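Local coordinates for transcriptional repressor PagR (PDB 2ZKZ), which represses expression of the pagA and atxA genes of Bacillus anthracis as a dimeric, DNA-binding helix-turn-helix regulator of the ArsR family, at residues 23-33 with 61-70. Residues are numbered along the deposited sequence; the frame is centred on the assembly and turned at random.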
# COMPACT_ATOMS: atom_id res chain seq x y z
N THR A 23 -5.35 -3.89 2.09
CA THR A 23 -6.70 -3.38 2.28
C THR A 23 -6.97 -2.10 1.49
O THR A 23 -8.10 -1.86 1.07
CB THR A 23 -6.99 -3.14 3.79
OG1 THR A 23 -6.70 -4.34 4.52
CG2 THR A 23 -8.46 -2.78 4.01
N MSE A 24 -5.94 -1.29 1.28
CA MSE A 24 -6.07 -0.04 0.52
C MSE A 24 -5.84 -0.25 -0.99
O MSE A 24 -6.10 0.65 -1.79
CB MSE A 24 -5.04 1.00 0.98
CG MSE A 24 -5.11 1.43 2.45
SE MSE A 24 -3.65 2.64 2.91
CE MSE A 24 -4.19 4.15 1.83
N ALA A 25 -5.37 -1.43 -1.37
CA ALA A 25 -5.04 -1.72 -2.77
C ALA A 25 -6.18 -1.92 -3.76
O ALA A 25 -6.19 -2.89 -4.52
CB ALA A 25 -4.07 -2.92 -2.83
N HIS A 26 -7.13 -0.99 -3.78
CA HIS A 26 -8.28 -1.03 -4.67
C HIS A 26 -8.59 0.42 -5.05
O HIS A 26 -8.67 1.28 -4.18
CB HIS A 26 -9.49 -1.63 -3.95
CG HIS A 26 -9.30 -3.06 -3.54
ND1 HIS A 26 -9.63 -4.12 -4.35
CD2 HIS A 26 -8.78 -3.60 -2.41
CE1 HIS A 26 -9.31 -5.25 -3.75
NE2 HIS A 26 -8.79 -4.96 -2.57
N PRO A 27 -8.76 0.70 -6.35
CA PRO A 27 -9.05 2.05 -6.84
C PRO A 27 -10.12 2.83 -6.07
O PRO A 27 -9.89 3.96 -5.64
CB PRO A 27 -9.47 1.80 -8.30
CG PRO A 27 -8.60 0.66 -8.67
CD PRO A 27 -8.72 -0.26 -7.47
N MSE A 28 -11.29 2.23 -5.90
CA MSE A 28 -12.37 2.91 -5.20
C MSE A 28 -12.09 3.08 -3.71
O MSE A 28 -12.59 4.01 -3.08
CB MSE A 28 -13.69 2.16 -5.43
CG MSE A 28 -14.21 2.30 -6.86
SE MSE A 28 -14.39 4.16 -7.44
CE MSE A 28 -12.75 4.33 -8.45
N ARG A 29 -11.28 2.18 -3.15
CA ARG A 29 -10.93 2.32 -1.74
C ARG A 29 -9.97 3.49 -1.59
O ARG A 29 -10.04 4.24 -0.62
CB ARG A 29 -10.29 1.04 -1.20
CG ARG A 29 -11.28 -0.12 -1.15
CD ARG A 29 -10.70 -1.32 -0.47
NE ARG A 29 -11.58 -2.48 -0.60
CZ ARG A 29 -11.31 -3.67 -0.10
NH1 ARG A 29 -10.18 -3.87 0.57
NH2 ARG A 29 -12.16 -4.67 -0.28
N LEU A 30 -9.07 3.67 -2.56
CA LEU A 30 -8.16 4.80 -2.47
C LEU A 30 -8.97 6.09 -2.62
O LEU A 30 -8.67 7.10 -1.99
CB LEU A 30 -7.07 4.71 -3.55
CG LEU A 30 -6.03 3.60 -3.30
CD1 LEU A 30 -5.06 3.50 -4.48
CD2 LEU A 30 -5.28 3.89 -2.01
N LYS A 31 -10.01 6.05 -3.45
CA LYS A 31 -10.87 7.21 -3.64
C LYS A 31 -11.55 7.57 -2.32
O LYS A 31 -11.61 8.73 -1.94
CB LYS A 31 -11.97 6.93 -4.67
CG LYS A 31 -11.56 7.09 -6.11
CD LYS A 31 -12.76 7.58 -6.94
CE LYS A 31 -13.24 8.94 -6.44
NZ LYS A 31 -14.32 9.53 -7.28
N ILE A 32 -12.07 6.56 -1.64
CA ILE A 32 -12.74 6.77 -0.37
C ILE A 32 -11.78 7.41 0.63
O ILE A 32 -12.12 8.40 1.28
CB ILE A 32 -13.28 5.43 0.20
CG1 ILE A 32 -14.41 4.92 -0.69
CG2 ILE A 32 -13.74 5.61 1.64
CD1 ILE A 32 -14.96 3.54 -0.29
N VAL A 33 -10.57 6.87 0.75
CA VAL A 33 -9.60 7.43 1.68
C VAL A 33 -9.26 8.88 1.31
O VAL A 33 -9.17 9.74 2.19
CB VAL A 33 -8.30 6.60 1.71
CG1 VAL A 33 -7.28 7.27 2.62
CG2 VAL A 33 -8.60 5.19 2.20
N HIS A 61 -16.83 -2.15 0.62
CA HIS A 61 -15.52 -1.55 0.76
C HIS A 61 -15.35 -1.03 2.19
O HIS A 61 -14.33 -1.29 2.83
CB HIS A 61 -15.34 -0.40 -0.24
CG HIS A 61 -14.99 -0.87 -1.62
ND1 HIS A 61 -15.58 -0.36 -2.76
CD2 HIS A 61 -14.12 -1.81 -2.05
CE1 HIS A 61 -15.09 -0.97 -3.82
NE2 HIS A 61 -14.20 -1.86 -3.42
N LEU A 62 -16.35 -0.32 2.69
CA LEU A 62 -16.28 0.21 4.05
C LEU A 62 -16.14 -0.91 5.07
O LEU A 62 -15.40 -0.78 6.05
CB LEU A 62 -17.51 1.07 4.36
CG LEU A 62 -17.57 2.40 3.60
CD1 LEU A 62 -18.94 3.05 3.77
CD2 LEU A 62 -16.47 3.33 4.10
N CYS A 63 -16.84 -2.01 4.84
CA CYS A 63 -16.79 -3.15 5.75
C CYS A 63 -15.37 -3.70 5.82
O CYS A 63 -14.84 -3.95 6.90
CB CYS A 63 -17.75 -4.23 5.27
SG CYS A 63 -17.81 -5.67 6.34
N LYS A 64 -14.75 -3.88 4.65
CA LYS A 64 -13.39 -4.40 4.57
C LYS A 64 -12.35 -3.43 5.18
O LYS A 64 -11.36 -3.86 5.77
CB LYS A 64 -13.03 -4.65 3.11
CG LYS A 64 -12.23 -5.92 2.86
CD LYS A 64 -13.14 -7.08 2.49
CE LYS A 64 -12.32 -8.29 2.06
NZ LYS A 64 -13.18 -9.38 1.52
N MSE A 65 -12.59 -2.14 5.02
CA MSE A 65 -11.68 -1.11 5.52
C MSE A 65 -11.81 -0.77 7.00
O MSE A 65 -10.82 -0.39 7.65
CB MSE A 65 -11.87 0.18 4.70
CG MSE A 65 -11.81 -0.06 3.20
SE MSE A 65 -12.27 1.51 2.15
CE MSE A 65 -14.08 1.77 2.66
N ARG A 66 -13.02 -0.88 7.54
CA ARG A 66 -13.24 -0.54 8.94
C ARG A 66 -12.37 -1.31 9.93
O ARG A 66 -12.33 -2.53 9.91
CB ARG A 66 -14.72 -0.76 9.33
CG ARG A 66 -14.93 -0.60 10.84
CD ARG A 66 -16.37 -0.75 11.29
NE ARG A 66 -16.92 -2.08 11.02
CZ ARG A 66 -17.65 -2.36 9.95
NH1 ARG A 66 -17.91 -1.42 9.06
NH2 ARG A 66 -18.13 -3.59 9.78
N GLY A 67 -11.68 -0.57 10.79
CA GLY A 67 -10.84 -1.21 11.79
C GLY A 67 -9.39 -1.38 11.38
O GLY A 67 -8.53 -1.61 12.22
N LYS A 68 -9.12 -1.27 10.09
CA LYS A 68 -7.76 -1.41 9.60
C LYS A 68 -7.30 -0.12 8.94
O LYS A 68 -6.21 0.38 9.22
CB LYS A 68 -7.68 -2.55 8.57
CG LYS A 68 -7.92 -3.94 9.14
CD LYS A 68 -7.83 -5.00 8.05
CE LYS A 68 -8.03 -6.39 8.62
NZ LYS A 68 -8.05 -7.42 7.54
N VAL A 69 -8.14 0.41 8.06
CA VAL A 69 -7.81 1.63 7.33
C VAL A 69 -8.65 2.82 7.78
O VAL A 69 -8.14 3.94 7.87
CB VAL A 69 -8.03 1.41 5.82
CG1 VAL A 69 -7.75 2.68 5.05
CG2 VAL A 69 -7.16 0.26 5.33
N LEU A 70 -9.92 2.56 8.08
CA LEU A 70 -10.85 3.60 8.49
C LEU A 70 -11.44 3.39 9.88
O LEU A 70 -11.51 2.27 10.39
CB LEU A 70 -12.00 3.68 7.47
CG LEU A 70 -11.92 4.65 6.29
CD1 LEU A 70 -10.50 4.94 5.90
CD2 LEU A 70 -12.71 4.06 5.13
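Arg29 leaves its helix with CG opposite the carbonyl carbon (chi1 -67°) and then runs fully extended, which brings the guanidinium edge to His61 and one face against Lys64. Its NE comes in at the rim of the imidazole, 3.0 Å from His61 CD2, with the two flat groups turned 77° against each other. Lys64 CB lies over one guanidinium face, with CG nearest NH2, and His26 CD2 over the other face, near the rim. What fixes the rotation of the guanidinium is NH1, which gives a nearly straight hydrogen bond, 2.9 Å, to Thr23 O and ties helix 27-39 back to the end of helix 14-24. Deeper in, Met65 SE rests against Arg29 CG and CE reaches Ile32 CD1 at 3.6 Å. Thr23 CG2 and Val69 CG2 meet at 3.6 Å, and Val69 also packs on Met24 and Val33. Thr23 OG1 bonds to Glu19 O, and Lys68 NZ forms a salt bridge with the Glu19 carboxylate. The axes of helix segments 27-33 and 61-65 cross at -76° within the winged helix-turn-helix fold, where His61 and Leu62 close the predicted DNA-binding motif; helix 86-95 covers Met24, Val33 and Val69, and helix 44-51 packs on Ile32 and Leu62, with Leu62 also on Tyr81 of strand 78-82.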